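Local structure of cytokinin riboside 5'-monophosphate phosphoribohydrolase (Streptomyces coelicolor, 5ZI9) at residues B[32-35]-B[36-39]; B[88-91]-B[92-96]; B[212-216]-B[217-221]. The protein is a LOG-type enzyme of the SLOG clan, modelled as an assembly of six chains, each with a Rossmann-like parallel sheet flanked by helices. One frame throughout, in Å; residues are numbered along the deposited sequence.

Contact 1: B[32-35]-B[36-39]; sequences TTDQ and RLLD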
loop_
_atom_site.group_PDB
_atom_site.type_symbol
_atom_site.label_atom_id
_atom_site.label_comp_id
_atom_site.label_asym_id
_atom_site.label_seq_id
_atom_site.Cartn_x
_atom_site.Cartn_y
_atom_site.Cartn_z
ATOM N N THR B 32 -20.071 16.137 -4.190
ATOM C CA THR B 32 -19.633 15.254 -3.109
ATOM C C THR B 32 -18.491 14.322 -3.579
ATOM O O THR B 32 -18.366 14.015 -4.775
ATOM C CB THR B 32 -20.798 14.427 -2.502
ATOM O OG1 THR B 32 -21.254 13.459 -3.434
ATOM C CG2 THR B 32 -21.961 15.284 -2.170
ATOM N N THR B 33 -17.650 13.903 -2.634
ATOM C CA THR B 33 -16.523 13.006 -2.909
ATOM C C THR B 33 -17.067 11.725 -3.532
ATOM O O THR B 33 -16.601 11.317 -4.608
ATOM C CB THR B 33 -15.707 12.685 -1.630
ATOM O OG1 THR B 33 -15.330 13.884 -0.965
ATOM C CG2 THR B 33 -14.449 11.978 -1.947
ATOM N N ASP B 34 -18.090 11.151 -2.885
ATOM C CA ASP B 34 -18.714 9.924 -3.351
ATOM C C ASP B 34 -19.254 10.013 -4.766
ATOM O O ASP B 34 -19.134 9.057 -5.519
ATOM C CB ASP B 34 -19.893 9.509 -2.466
ATOM C CG ASP B 34 -19.529 8.467 -1.418
ATOM O OD1 ASP B 34 -18.756 7.528 -1.761
ATOM O OD2 ASP B 34 -20.027 8.609 -0.238
ATOM N N GLN B 35 -19.889 11.130 -5.116
ATOM C CA GLN B 35 -20.517 11.196 -6.422
ATOM C C GLN B 35 -19.489 11.183 -7.497
ATOM O O GLN B 35 -19.689 10.530 -8.501
ATOM C CB GLN B 35 -21.527 12.349 -6.561
ATOM C CG GLN B 35 -21.032 13.653 -7.146
ATOM C CD GLN B 35 -22.096 14.704 -7.079
ATOM O OE1 GLN B 35 -22.290 15.360 -6.036
ATOM N NE2 GLN B 35 -22.845 14.842 -8.179
ATOM N N ARG B 36 -18.362 11.847 -7.274
ATOM C CA ARG B 36 -17.276 11.785 -8.237
ATOM C C ARG B 36 -16.749 10.360 -8.390
ATOM O O ARG B 36 -16.441 9.929 -9.481
ATOM C CB ARG B 36 -16.145 12.756 -7.853
ATOM C CG ARG B 36 -16.496 14.242 -8.021
ATOM C CD ARG B 36 -15.272 15.110 -7.779
ATOM N NE ARG B 36 -14.647 14.953 -6.441
ATOM C CZ ARG B 36 -14.999 15.626 -5.346
ATOM N NH1 ARG B 36 -14.371 15.390 -4.218
ATOM N NH2 ARG B 36 -15.999 16.497 -5.344
ATOM N N LEU B 37 -16.683 9.628 -7.292
ATOM C CA LEU B 37 -16.244 8.239 -7.282
ATOM C C LEU B 37 -17.207 7.269 -7.929
ATOM O O LEU B 37 -16.781 6.358 -8.607
ATOM C CB LEU B 37 -16.047 7.834 -5.837
ATOM C CG LEU B 37 -15.223 6.634 -5.361
ATOM C CD1 LEU B 37 -16.114 5.690 -4.638
ATOM C CD2 LEU B 37 -14.462 5.916 -6.434
ATOM N N LEU B 38 -18.503 7.470 -7.732
ATOM C CA LEU B 38 -19.521 6.473 -8.128
ATOM C C LEU B 38 -20.179 6.708 -9.499
ATOM O O LEU B 38 -20.824 5.800 -10.027
ATOM C CB LEU B 38 -20.596 6.393 -7.029
ATOM C CG LEU B 38 -20.078 6.026 -5.617
ATOM C CD1 LEU B 38 -21.174 6.091 -4.575
ATOM C CD2 LEU B 38 -19.432 4.643 -5.608
ATOM N N ASP B 39 -20.044 7.924 -10.038
ATOM C CA ASP B 39 -20.590 8.323 -11.358
ATOM C C ASP B 39 -19.540 8.297 -12.443
ATOM O O ASP B 39 -19.800 7.837 -13.534
ATOM C CB ASP B 39 -21.184 9.735 -11.313
ATOM C CG ASP B 39 -22.531 9.805 -10.582
ATOM O OD1 ASP B 39 -23.220 8.760 -10.402
ATOM O OD2 ASP B 39 -22.925 10.935 -10.203
#

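Contact 2: B[88-91]-B[92-96]; sequences PEYD and AGVRL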
loop_
_atom_site.group_PDB
_atom_site.type_symbol
_atom_site.label_atom_id
_atom_site.label_comp_id
_atom_site.label_asym_id
_atom_site.label_seq_id
_atom_site.Cartn_x
_atom_site.Cartn_y
_atom_site.Cartn_z
ATOM N N PRO B 88 4.267 -46.581 -13.359
ATOM C CA PRO B 88 4.998 -46.812 -12.106
ATOM C C PRO B 88 5.439 -45.514 -11.465
ATOM O O PRO B 88 5.453 -45.417 -10.239
ATOM C CB PRO B 88 6.211 -47.673 -12.524
ATOM C CG PRO B 88 6.163 -47.783 -14.006
ATOM C CD PRO B 88 4.779 -47.428 -14.450
ATOM N N GLU B 89 5.797 -44.515 -12.276
ATOM C CA GLU B 89 6.056 -43.153 -11.734
ATOM C C GLU B 89 4.836 -42.577 -10.991
ATOM O O GLU B 89 4.957 -42.009 -9.902
ATOM C CB GLU B 89 6.483 -42.204 -12.852
ATOM C CG GLU B 89 7.918 -42.380 -13.301
ATOM C CD GLU B 89 8.249 -41.550 -14.525
ATOM O OE1 GLU B 89 7.594 -40.505 -14.818
ATOM O OE2 GLU B 89 9.193 -41.951 -15.212
ATOM N N TYR B 90 3.661 -42.769 -11.589
ATOM C CA TYR B 90 2.432 -42.280 -11.032
ATOM C C TYR B 90 2.137 -42.981 -9.735
ATOM O O TYR B 90 1.761 -42.323 -8.758
ATOM C CB TYR B 90 1.297 -42.477 -12.027
ATOM C CG TYR B 90 0.017 -41.774 -11.646
ATOM C CD1 TYR B 90 -0.805 -42.284 -10.633
ATOM C CD2 TYR B 90 -0.375 -40.591 -12.287
ATOM C CE1 TYR B 90 -1.973 -41.659 -10.278
ATOM C CE2 TYR B 90 -1.558 -39.950 -11.926
ATOM C CZ TYR B 90 -2.356 -40.495 -10.920
ATOM O OH TYR B 90 -3.548 -39.904 -10.539
ATOM N N ASP B 91 2.318 -44.314 -9.717
ATOM C CA ASP B 91 2.062 -45.083 -8.498
ATOM C C ASP B 91 3.008 -44.616 -7.393
ATOM O O ASP B 91 2.585 -44.440 -6.246
ATOM C CB ASP B 91 2.171 -46.596 -8.728
ATOM C CG ASP B 91 1.927 -47.411 -7.432
ATOM O OD1 ASP B 91 0.825 -47.325 -6.811
ATOM O OD2 ASP B 91 2.870 -48.118 -7.016
ATOM N N ALA B 92 4.263 -44.366 -7.747
ATOM C CA ALA B 92 5.228 -43.811 -6.794
ATOM C C ALA B 92 4.771 -42.465 -6.179
ATOM O O ALA B 92 4.890 -42.271 -4.955
ATOM C CB ALA B 92 6.581 -43.663 -7.470
ATOM N N GLY B 93 4.220 -41.574 -7.020
ATOM C CA GLY B 93 3.662 -40.310 -6.549
ATOM C C GLY B 93 2.522 -40.438 -5.570
ATOM O O GLY B 93 2.427 -39.667 -4.601
ATOM N N VAL B 94 1.642 -41.409 -5.787
ATOM C CA VAL B 94 0.548 -41.640 -4.803
ATOM C C VAL B 94 1.130 -42.138 -3.471
ATOM O O VAL B 94 0.769 -41.682 -2.376
ATOM C CB VAL B 94 -0.539 -42.612 -5.333
ATOM C CG1 VAL B 94 -1.834 -42.453 -4.541
ATOM C CG2 VAL B 94 -0.852 -42.358 -6.801
ATOM N N ARG B 95 2.053 -43.084 -3.599
ATOM C CA ARG B 95 2.739 -43.701 -2.471
ATOM C C ARG B 95 3.425 -42.647 -1.593
ATOM O O ARG B 95 3.405 -42.696 -0.361
ATOM C CB ARG B 95 3.763 -44.685 -3.052
ATOM C CG ARG B 95 3.878 -46.012 -2.323
ATOM C CD ARG B 95 3.913 -47.182 -3.302
ATOM N NE ARG B 95 2.920 -48.166 -2.898
ATOM C CZ ARG B 95 2.558 -49.222 -3.608
ATOM N NH1 ARG B 95 3.114 -49.496 -4.780
ATOM N NH2 ARG B 95 1.630 -50.010 -3.126
ATOM N N LEU B 96 4.028 -41.688 -2.273
ATOM C CA LEU B 96 4.748 -40.598 -1.653
ATOM C C LEU B 96 3.850 -39.539 -0.986
ATOM O O LEU B 96 4.086 -39.106 0.136
ATOM C CB LEU B 96 5.542 -39.973 -2.778
ATOM C CG LEU B 96 6.544 -38.917 -2.339
ATOM C CD1 LEU B 96 7.836 -39.608 -1.910
ATOM C CD2 LEU B 96 6.789 -37.914 -3.458
#

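Contact 3: B[212-216]-B[217-221]; sequences VDWLR and GTLVA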
loop_
_atom_site.group_PDB
_atom_site.type_symbol
_atom_site.label_atom_id
_atom_site.label_comp_id
_atom_site.label_asym_id
_atom_site.label_seq_id
_atom_site.Cartn_x
_atom_site.Cartn_y
_atom_site.Cartn_z
ATOM N N VAL B 212 22.830 -36.104 -12.969
ATOM C CA VAL B 212 23.869 -36.186 -11.933
ATOM C C VAL B 212 25.269 -36.492 -12.509
ATOM O O VAL B 212 26.259 -35.956 -12.041
ATOM C CB VAL B 212 23.468 -37.234 -10.856
ATOM C CG1 VAL B 212 24.624 -37.529 -9.913
ATOM C CG2 VAL B 212 22.257 -36.750 -10.044
ATOM N N ASP B 213 25.350 -37.334 -13.533
ATOM C CA ASP B 213 26.644 -37.625 -14.190
ATOM C C ASP B 213 27.266 -36.456 -14.870
ATOM O O ASP B 213 28.503 -36.370 -14.916
ATOM C CB ASP B 213 26.543 -38.691 -15.276
ATOM C CG ASP B 213 26.447 -40.098 -14.723
ATOM O OD1 ASP B 213 26.494 -40.343 -13.468
ATOM O OD2 ASP B 213 26.276 -40.961 -15.604
ATOM N N TRP B 214 26.421 -35.602 -15.462
ATOM C CA TRP B 214 26.885 -34.370 -16.105
ATOM C C TRP B 214 27.290 -33.346 -15.045
ATOM O O TRP B 214 28.312 -32.691 -15.182
ATOM C CB TRP B 214 25.813 -33.821 -17.048
ATOM C CG TRP B 214 26.190 -32.527 -17.682
ATOM C CD1 TRP B 214 27.088 -32.322 -18.699
ATOM C CD2 TRP B 214 25.688 -31.247 -17.329
ATOM N NE1 TRP B 214 27.176 -30.991 -18.987
ATOM C CE2 TRP B 214 26.334 -30.306 -18.150
ATOM C CE3 TRP B 214 24.751 -30.804 -16.385
ATOM C CZ2 TRP B 214 26.077 -28.947 -18.063
ATOM C CZ3 TRP B 214 24.498 -29.457 -16.294
ATOM C CH2 TRP B 214 25.155 -28.543 -17.140
ATOM N N LEU B 215 26.503 -33.210 -13.985
ATOM C CA LEU B 215 26.855 -32.312 -12.877
ATOM C C LEU B 215 28.230 -32.624 -12.307
ATOM O O LEU B 215 28.985 -31.725 -12.043
ATOM C CB LEU B 215 25.823 -32.386 -11.752
ATOM C CG LEU B 215 24.404 -31.885 -12.059
ATOM C CD1 LEU B 215 23.457 -32.218 -10.921
ATOM C CD2 LEU B 215 24.403 -30.380 -12.298
ATOM N N ARG B 216 28.541 -33.906 -12.142
ATOM C CA ARG B 216 29.854 -34.376 -11.639
ATOM C C ARG B 216 30.945 -34.284 -12.707
ATOM O O ARG B 216 31.973 -33.644 -12.492
ATOM C CB ARG B 216 29.748 -35.833 -11.163
ATOM C CG ARG B 216 30.742 -36.194 -10.071
ATOM C CD ARG B 216 30.619 -37.635 -9.592
ATOM N NE ARG B 216 29.267 -38.022 -9.149
ATOM C CZ ARG B 216 28.701 -37.718 -7.970
ATOM N NH1 ARG B 216 29.343 -36.960 -7.071
ATOM N NH2 ARG B 216 27.464 -38.173 -7.676
ATOM N N GLY B 217 30.693 -34.909 -13.857
ATOM C CA GLY B 217 31.651 -34.999 -14.969
ATOM C C GLY B 217 31.959 -33.723 -15.741
ATOM O O GLY B 217 33.023 -33.611 -16.358
ATOM N N THR B 218 31.037 -32.756 -15.723
ATOM C CA THR B 218 31.292 -31.414 -16.286
ATOM C C THR B 218 31.346 -30.300 -15.243
ATOM O O THR B 218 32.384 -29.669 -15.162
ATOM C CB THR B 218 30.284 -31.082 -17.364
ATOM O OG1 THR B 218 30.312 -32.138 -18.331
ATOM C CG2 THR B 218 30.616 -29.770 -18.038
ATOM N N LEU B 219 30.299 -30.056 -14.447
ATOM C CA LEU B 219 30.319 -28.885 -13.529
ATOM C C LEU B 219 31.381 -28.971 -12.413
ATOM O O LEU B 219 32.194 -28.043 -12.225
ATOM C CB LEU B 219 28.991 -28.616 -12.793
ATOM C CG LEU B 219 27.622 -28.340 -13.364
ATOM C CD1 LEU B 219 27.013 -27.165 -12.623
ATOM C CD2 LEU B 219 27.645 -28.081 -14.848
ATOM N N VAL B 220 31.320 -30.046 -11.634
ATOM C CA VAL B 220 32.232 -30.222 -10.512
ATOM C C VAL B 220 33.679 -30.379 -11.030
ATOM O O VAL B 220 34.627 -29.796 -10.486
ATOM C CB VAL B 220 31.825 -31.429 -9.660
ATOM C CG1 VAL B 220 32.837 -31.673 -8.564
ATOM C CG2 VAL B 220 30.452 -31.180 -9.040
ATOM N N ALA B 221 33.810 -31.137 -12.109
ATOM C CA ALA B 221 35.083 -31.426 -12.683
ATOM C C ALA B 221 35.779 -30.170 -13.216
ATOM O O ALA B 221 36.992 -30.174 -13.345
ATOM C CB ALA B 221 34.900 -32.431 -13.796
#

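Contact 1: B[32-35]-B[36-39]
A capping box opens the short helix 33-39, with Thr-32 at the N-cap, and Arg-36 from the first turn folds back over Thr-32 and Thr-33. The box is reciprocal: Thr-32 N donates to Gln-35 OE1 at 3.0 Å and a near-straight 169°, while Gln-35 N donates to Thr-32 OG1 at 3.2 Å and 147°. The following turns are carried by Leu-37 N to Thr-33 O and by Leu-38 N to Asp-34 O, the latter 2.8 Å long. Arg-36 leaves with CG beside its backbone N and bends at chi3 (-58°), which lays the guanidinium across the start of the helix. Thr-32 O sits 3.5 Å above one face of that group, toward its rim, and NH1 of Arg-36 comes 3.5 Å from Thr-33 CA. Arg-36 NH2 bonds to Ser-31 OG and NE to a citrate anion, probably from the crystallisation liquor. Thr-32 OG1 also pairs with Gln-193 O of a second subunit, and Thr-33 OG1 with Glu-136 of a third. The N-cap hydroxyl thus has two duties, receiving the first-turn amide and joining a neighbouring chain, while the guanidinium overlies a backbone carbonyl without bonding to it.

Contact 2: B[88-91]-B[92-96]
Asp-91 and Arg-95, one helical turn apart on helix 88-102, meet in a salt bridge of 2.6 Å from Asp-91 OD2 to Arg-95 NH1. Asp-91 sends CG anti to its own backbone N (chi1 179°), which carries the carboxylate outward, leaning toward Arg-95, whose chain bends at chi2 and chi3 to bring NH1 back. The flat groups are 86° apart, and the contact is through one oxygen: OD1 of Asp-91 stays 3.8 Å from Arg-95 NH1, 3.7 Å above the guanidinium plane, toward its rim. Arg-95 has two conformers and chi1 to chi3 away from staggered values, so the bridge, made in one of them, is doubtful.

Tyr-90 and Val-94 form the second i, i+4 pair, their side chains crossing obliquely. Tyr-90 CG is anti to the backbone N (chi1 -169°), and Val-94 CG2, set beside its own N, approaches Tyr-90 CE1 to 3.7 Å and lies 3.3 Å from Tyr-90 O. Val-94 N bonds to Tyr-90 O and Arg-95 N to Asp-91 O. Tyr-90 and Val-94 pack on helix 115-125, where Tyr-90 OH bonds to Glu-117; Arg-95 and Leu-96 touch helix 239-249. Helix 88-102 is the beta-alpha-beta crossover between strands 74-78 and 106-109.

Contact 3: B[212-216]-B[217-221]
Trp-214 presents one indole face to Thr-218 and Leu-219 near the C-terminal end of helix 205-220, the helix of the beta-alpha-beta unit between strands 200-203 and 234-236. Leu-219 CD2 stands over the six-membered ring, 3.7 Å from its centroid and 24° off the normal, a CH-pi contact. The methyl is displaced toward the rim, and its closest ring atom is Trp-214 CH2 at 3.4 Å. Over the same face, but at the pyrrole end, Thr-218 CB lies 3.5 Å from Trp-214 NE1. Thr-218 OG1 is also near NE1, but at a poor angle for a bond; the indole N-H instead donates to Tyr-207 O of a neighbouring subunit. Tyr-207 of that subunit also packs on Thr-218 and Leu-219.

Trp-214 has CG anti to its backbone N (chi1 177°), which stands the indole alongside the next turn. Leu-219 is five residues on, and the backbone widens here into a pi-type turn: Val-220 N bonds to Leu-215 O at 2.9 Å and 164°, an i to i+5 link, and Trp-214 O accepts both Thr-218 N, at 2.8 Å, and, weakly, Leu-219 N. These bonds are the evidence that the turn has widened at the point where Leu-219 swings over the ring.

Leu-215 and Leu-219 run side by side and point the same way, with Leu-215 CD2 4.0 Å from Leu-219 CG. Leu-215 also packs on Leu-180 of the same neighbouring subunit, so the aromatic and aliphatic face of this turn belongs to a subunit interface. Arg-216 is turned elsewhere, to a salt bridge with Glu-227 of its own chain. Val-220 CG2 lies 3.4 Å from Leu-215 O.

From the N terminus, contact 1 lies in helix 33-39, contact 2 opens helix 88-102 and contact 3 sits near the end of helix 205-220. Each joins two directly consecutive segments, so each closes one or two helical turns and no longer loop; they follow in series, and none nests within or crosses another. Contact 1 is remote from the others, its nearest atoms about 47 Å from contact 2 and about 53 Å from contact 3, across the chain's centre, and it meets two other subunits. Contacts 2 and 3, about 15 Å apart at nearest atoms, belong to helices of two different beta-alpha-beta units of the same parallel sheet, and both reach the same neighbouring subunit.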